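Local coordinates for protein short afifavidin (Afifella pfennigii, PDB 6HDT) that binds biotin tightly without a covalent bond and probably also 2-iminobiotin, in a biological role that remains unclear, at residues Ser10-Phe14 and Thr65-Ile70. Numbering follows the deposited sequence.
Sequences SAEAF and TWGNFI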
loop_
_atom_site.group_PDB
_atom_site.type_symbol
_atom_site.label_atom_id
_atom_site.label_comp_id
_atom_site.label_asym_id
_atom_site.label_seq_id
_atom_site.Cartn_x
_atom_site.Cartn_y
_atom_site.Cartn_z
ATOM N N SER A 10 12.403 13.598 2.700
ATOM C CA SER A 10 11.134 12.958 2.406
ATOM C C SER A 10 9.989 13.363 3.399
ATOM O O SER A 10 8.814 13.565 3.004
ATOM C CB SER A 10 11.348 11.430 2.346
ATOM O OG SER A 10 10.146 10.808 2.073
ATOM N N ALA A 11 10.337 13.484 4.683
ATOM C CA ALA A 11 9.400 13.897 5.696
ATOM C C ALA A 11 8.980 15.329 5.478
ATOM O O ALA A 11 7.815 15.648 5.625
ATOM C CB ALA A 11 10.009 13.761 7.079
ATOM N N GLU A 12 9.923 16.188 5.123
ATOM C CA GLU A 12 9.587 17.613 4.943
ATOM C C GLU A 12 8.713 17.807 3.697
ATOM O O GLU A 12 7.776 18.600 3.722
ATOM C CB GLU A 12 10.839 18.481 4.884
ATOM C CG GLU A 12 11.538 18.617 6.240
ATOM C CD GLU A 12 12.851 19.370 6.148
ATOM O OE1 GLU A 12 13.038 20.090 5.146
ATOM O OE2 GLU A 12 13.696 19.238 7.070
ATOM N N ALA A 13 8.977 17.032 2.643
ATOM C CA ALA A 13 8.154 17.088 1.465
ATOM C C ALA A 13 6.741 16.626 1.829
ATOM O O ALA A 13 5.780 17.087 1.274
ATOM C CB ALA A 13 8.746 16.243 0.344
ATOM N N PHE A 14 6.605 15.683 2.762
ATOM C CA PHE A 14 5.263 15.286 3.183
ATOM C C PHE A 14 4.539 16.371 3.994
ATOM O O PHE A 14 3.330 16.475 3.924
ATOM C CB PHE A 14 5.321 13.953 3.911
ATOM C CG PHE A 14 3.987 13.323 4.125
ATOM C CD1 PHE A 14 3.240 12.822 3.051
ATOM C CD2 PHE A 14 3.468 13.214 5.403
ATOM C CE1 PHE A 14 2.026 12.214 3.285
ATOM C CE2 PHE A 14 2.251 12.586 5.638
ATOM C CZ PHE A 14 1.533 12.100 4.582
ATOM N N THR A 65 6.220 6.851 -0.370
ATOM C CA THR A 65 5.752 8.232 -0.390
ATOM C C THR A 65 6.440 8.974 -1.518
ATOM O O THR A 65 7.544 8.617 -1.919
ATOM C CB THR A 65 6.037 8.900 0.966
ATOM O OG1 THR A 65 5.641 10.275 0.925
ATOM C CG2 THR A 65 7.510 8.853 1.315
ATOM N N TRP A 66 5.753 9.972 -2.068
ATOM C CA TRP A 66 6.411 10.997 -2.837
ATOM C C TRP A 66 5.705 12.354 -2.613
ATOM O O TRP A 66 4.483 12.438 -2.699
ATOM C CB TRP A 66 6.419 10.695 -4.341
ATOM C CG TRP A 66 7.098 11.803 -4.999
ATOM C CD1 TRP A 66 6.534 12.933 -5.519
ATOM C CD2 TRP A 66 8.497 11.984 -5.063
ATOM N NE1 TRP A 66 7.507 13.789 -5.955
ATOM C CE2 TRP A 66 8.730 13.232 -5.688
ATOM C CE3 TRP A 66 9.591 11.198 -4.677
ATOM C CZ2 TRP A 66 10.009 13.706 -5.945
ATOM C CZ3 TRP A 66 10.864 11.666 -4.937
ATOM C CH2 TRP A 66 11.068 12.909 -5.561
ATOM N N GLY A 67 6.469 13.415 -2.385
ATOM C CA GLY A 67 5.840 14.698 -2.155
ATOM C C GLY A 67 4.875 14.590 -0.988
ATOM O O GLY A 67 5.204 13.997 0.070
ATOM N N ASN A 68 3.661 15.112 -1.164
ATOM C CA ASN A 68 2.674 15.032 -0.092
ATOM C C ASN A 68 1.735 13.840 -0.238
ATOM O O ASN A 68 0.683 13.827 0.348
ATOM C CB ASN A 68 1.903 16.348 0.078
ATOM C CG ASN A 68 1.047 16.676 -1.101
ATOM O OD1 ASN A 68 1.522 16.675 -2.224
ATOM N ND2 ASN A 68 -0.228 16.944 -0.863
ATOM N N PHE A 69 2.164 12.828 -0.976
ATOM C CA PHE A 69 1.352 11.638 -1.200
ATOM C C PHE A 69 1.998 10.441 -0.580
ATOM O O PHE A 69 3.216 10.350 -0.495
ATOM C CB PHE A 69 1.175 11.419 -2.708
ATOM C CG PHE A 69 0.532 12.586 -3.379
ATOM C CD1 PHE A 69 -0.832 12.779 -3.252
ATOM C CD2 PHE A 69 1.278 13.463 -4.125
ATOM C CE1 PHE A 69 -1.450 13.871 -3.844
ATOM C CE2 PHE A 69 0.669 14.577 -4.709
ATOM C CZ PHE A 69 -0.689 14.759 -4.579
ATOM N N ILE A 70 1.136 9.527 -0.165
ATOM C CA ILE A 70 1.546 8.360 0.577
ATOM C C ILE A 70 0.623 7.181 0.323
ATOM O O ILE A 70 -0.549 7.349 0.045
ATOM C CB ILE A 70 1.606 8.682 2.077
ATOM C CG1 ILE A 70 2.362 7.581 2.855
ATOM C CG2 ILE A 70 0.230 8.947 2.637
ATOM C CD1 ILE A 70 2.746 8.010 4.265
HETATM O O HOH W 1 7.404 12.449 0.947
#
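The Phe-14 ring, at the C-terminal end of helix 7-14, lies against Gly-67 and Asn-68 of a tight turn and Ile-70 of the strand that follows. With CG trans to the backbone N (chi1 -168°), the ring runs alongside the turn, its CE1 3.6 Å from Asn-68 O. The same CE1 is 3.8 Å from Ile-70 CB, with CZ beside Ile-70 CG2; the two side chains cross nearly at right angles. Gly-67 O sits in the ring plane at its edge and also receives a CA-H...O contact from Phe-14 CA (3.4 Å). Replacing Phe-14 with an alanine would probably open a gap beside Ile-70 and deprive Phe-35, on strand 30-35, of one of its neighbours. No direct hydrogen bond joins the segments; instead one water bridges them, hydrogen-bonded to Ser-10 O (2.7 Å), Thr-65 OG1 and Gly-67 O. The Thr-65 hydroxyl in turn donates to Phe-69 O (OG1 to O 2.8 Å), which Trp-66 N reaches from the opposite face of the carbonyl plane. Ser-10 OG approaches Thr-65 CG2 at 3.4 Å. The turn is type II', with Gly-67 at positive phi (57°), a two-residue beta-hairpin connection at which the N-terminal helix packs against one end of the eight-stranded antiparallel avidin barrel.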